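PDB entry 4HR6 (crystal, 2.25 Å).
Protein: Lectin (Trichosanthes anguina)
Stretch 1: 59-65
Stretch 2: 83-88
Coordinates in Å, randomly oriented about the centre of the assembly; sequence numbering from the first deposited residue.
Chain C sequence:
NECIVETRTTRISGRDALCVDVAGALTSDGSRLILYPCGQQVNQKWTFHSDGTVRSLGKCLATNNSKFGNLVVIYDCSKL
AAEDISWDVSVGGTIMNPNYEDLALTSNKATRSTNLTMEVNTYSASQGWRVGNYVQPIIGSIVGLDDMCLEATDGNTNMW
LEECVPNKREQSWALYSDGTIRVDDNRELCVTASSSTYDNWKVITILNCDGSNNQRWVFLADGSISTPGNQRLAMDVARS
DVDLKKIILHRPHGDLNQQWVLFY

Stretch 1 59-65: KCLATNN
Stretch 2 83-88: EDISWD

An extended segment, C60 to N64, packs against a turn running from D84 to W87 in a compact, largely buried contact, held by two hydrogen bonds to backbone carbonyls and by a leucine methyl lying on a tryptophan face. Together the two stretches bury 414 Å², and their end-to-end directions, CA 60 to 64 against CA 84 to 87, lie 124° apart. The register places A62 beside I85, with CA atoms 4.7 Å apart, and T63 beside D84, at 5.4 Å.

Residues 60-64 are extended, with phi/psi of -107/133 at C60, -39/133 at L61, -151/155 at A62, -146/116 at T63 and -136/120 at N64. In the partner, D84 (-92/-6) belongs to a 3-10 segment that begins earlier in the chain, and I85 (-122/14) continues the bend; S86 (-81/143) and W87 (-142/148) then extend the chain. The S86 CA-to-CB bond points away, whereas that of W87 points toward the first stretch.

The indole of W87, with chi1 m and chi2 101°, donates a hydrogen bond from NE1 to L61 O at 3.0 Å; the N-H...O angle of 163° makes it nearly straight. The same leucine also meets the ring through its side chain. Its CA-to-CB bond points sideways, but chi1 t and chi2 p bring the end nearer, so that CD2 sits over one face, 3.7 Å from the centroid of the six-membered ring and 27° off its normal, a CH-pi contact. The closest approach is tight, 3.3 Å from L61 CD2 to W87 CE2. A62 N lies at the ring edge, 4.0 Å from W87 CZ2, while T63 CG2 (chi1 t) approaches W87 CH2 obliquely at 3.8 Å.

The second hydrogen bond joins main chain to main chain: T63 N donates to D84 O at 3.2 Å with an angle of 157°. The same carbonyl oxygen receives a CA-H...O contact from A62 CA at 3.3 Å, so it serves two consecutive residues. D84 CB points toward the first stretch (chi1 m, chi2 -27°), and its OD2 comes within 3.6 Å of N64 CG; OD1 is hydrogen-bonded elsewhere in the structure.

I85, with chi1 p and chi2 t, supplies apolar packing through two methyls. CG2 lies 3.6 Å from A62 CB and also 3.4 Å from L61 O, while CD1 reaches C60 SG at 3.9 Å. C60 takes chi1 p, its CA-to-CB bond points toward the turn, and it is covalently bonded elsewhere in the structure.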

# COMPACT_ATOMS: atom_id res chain seq x y z
N LYS C 59 -29.20 -9.36 12.15
CA LYS C 59 -28.87 -10.75 12.49
C LYS C 59 -27.44 -11.08 12.06
O LYS C 59 -26.95 -10.53 11.07
CB LYS C 59 -29.86 -11.71 11.80
N CYS C 60 -26.78 -11.98 12.78
CA CYS C 60 -25.37 -12.24 12.51
C CYS C 60 -25.04 -13.57 11.82
O CYS C 60 -25.52 -14.65 12.21
CB CYS C 60 -24.51 -12.05 13.76
SG CYS C 60 -25.00 -12.89 15.27
N LEU C 61 -24.19 -13.44 10.79
CA LEU C 61 -23.60 -14.54 10.01
C LEU C 61 -23.20 -15.76 10.85
O LEU C 61 -22.54 -15.63 11.88
CB LEU C 61 -22.36 -14.00 9.28
CG LEU C 61 -21.75 -14.82 8.14
CD1 LEU C 61 -22.61 -14.66 6.90
CD2 LEU C 61 -20.32 -14.38 7.85
N ALA C 62 -23.57 -16.95 10.38
CA ALA C 62 -23.37 -18.18 11.14
C ALA C 62 -23.17 -19.43 10.29
O ALA C 62 -23.65 -19.51 9.15
CB ALA C 62 -24.54 -18.40 12.10
N THR C 63 -22.50 -20.41 10.88
CA THR C 63 -22.24 -21.69 10.25
C THR C 63 -22.25 -22.84 11.28
O THR C 63 -21.41 -22.88 12.19
CB THR C 63 -20.90 -21.68 9.49
OG1 THR C 63 -20.66 -22.98 8.94
CG2 THR C 63 -19.73 -21.29 10.40
N ASN C 64 -23.21 -23.76 11.13
CA ASN C 64 -23.28 -24.98 11.95
C ASN C 64 -23.60 -26.18 11.06
O ASN C 64 -24.64 -26.21 10.39
CB ASN C 64 -24.34 -24.84 13.05
CG ASN C 64 -24.26 -25.94 14.10
OD1 ASN C 64 -23.18 -26.43 14.43
ND2 ASN C 64 -25.42 -26.32 14.63
N ASN C 65 -22.69 -27.16 11.06
CA ASN C 65 -22.81 -28.34 10.19
C ASN C 65 -24.14 -29.06 10.38
O ASN C 65 -24.73 -29.54 9.41
CB ASN C 65 -21.63 -29.30 10.43
CG ASN C 65 -21.46 -30.31 9.31
OD1 ASN C 65 -22.08 -30.19 8.25
ND2 ASN C 65 -20.61 -31.30 9.54
N GLU C 83 -19.78 -20.01 19.46
CA GLU C 83 -18.76 -20.58 18.59
C GLU C 83 -19.10 -20.53 17.10
O GLU C 83 -18.20 -20.56 16.26
CB GLU C 83 -18.47 -22.04 18.97
CG GLU C 83 -17.78 -22.22 20.32
CD GLU C 83 -18.75 -22.30 21.49
OE1 GLU C 83 -18.28 -22.54 22.63
OE2 GLU C 83 -19.98 -22.12 21.29
N ASP C 84 -20.39 -20.47 16.77
CA ASP C 84 -20.86 -20.54 15.39
C ASP C 84 -21.01 -19.18 14.71
O ASP C 84 -21.29 -19.11 13.51
CB ASP C 84 -22.20 -21.29 15.32
CG ASP C 84 -22.08 -22.75 15.77
OD1 ASP C 84 -20.99 -23.34 15.65
OD2 ASP C 84 -23.10 -23.31 16.23
N ILE C 85 -20.83 -18.10 15.48
CA ILE C 85 -20.97 -16.74 14.96
C ILE C 85 -19.69 -15.89 15.15
O ILE C 85 -19.71 -14.66 15.00
CB ILE C 85 -22.19 -16.02 15.59
CG1 ILE C 85 -22.19 -16.16 17.12
CG2 ILE C 85 -23.47 -16.59 15.02
CD1 ILE C 85 -23.21 -15.27 17.80
N SER C 86 -18.58 -16.56 15.46
CA SER C 86 -17.25 -15.95 15.48
C SER C 86 -16.68 -15.87 14.06
O SER C 86 -16.88 -16.78 13.25
CB SER C 86 -16.29 -16.77 16.34
OG SER C 86 -16.70 -16.82 17.68
N TRP C 87 -15.96 -14.79 13.76
CA TRP C 87 -15.30 -14.65 12.46
C TRP C 87 -13.93 -13.98 12.59
O TRP C 87 -13.70 -13.16 13.48
CB TRP C 87 -16.19 -13.90 11.49
CG TRP C 87 -17.50 -14.59 11.24
CD1 TRP C 87 -18.72 -14.28 11.79
CD2 TRP C 87 -17.72 -15.74 10.40
NE1 TRP C 87 -19.68 -15.15 11.33
CE2 TRP C 87 -19.10 -16.05 10.48
CE3 TRP C 87 -16.89 -16.52 9.58
CZ2 TRP C 87 -19.66 -17.12 9.77
CZ3 TRP C 87 -17.45 -17.58 8.88
CH2 TRP C 87 -18.82 -17.87 8.98
N ASP C 88 -13.02 -14.37 11.70
CA ASP C 88 -11.70 -13.77 11.61
C ASP C 88 -11.40 -13.47 10.14
O ASP C 88 -11.64 -14.30 9.27
CB ASP C 88 -10.66 -14.71 12.20
CG ASP C 88 -9.32 -14.04 12.46
OD1 ASP C 88 -9.17 -12.83 12.19
OD2 ASP C 88 -8.40 -14.72 12.94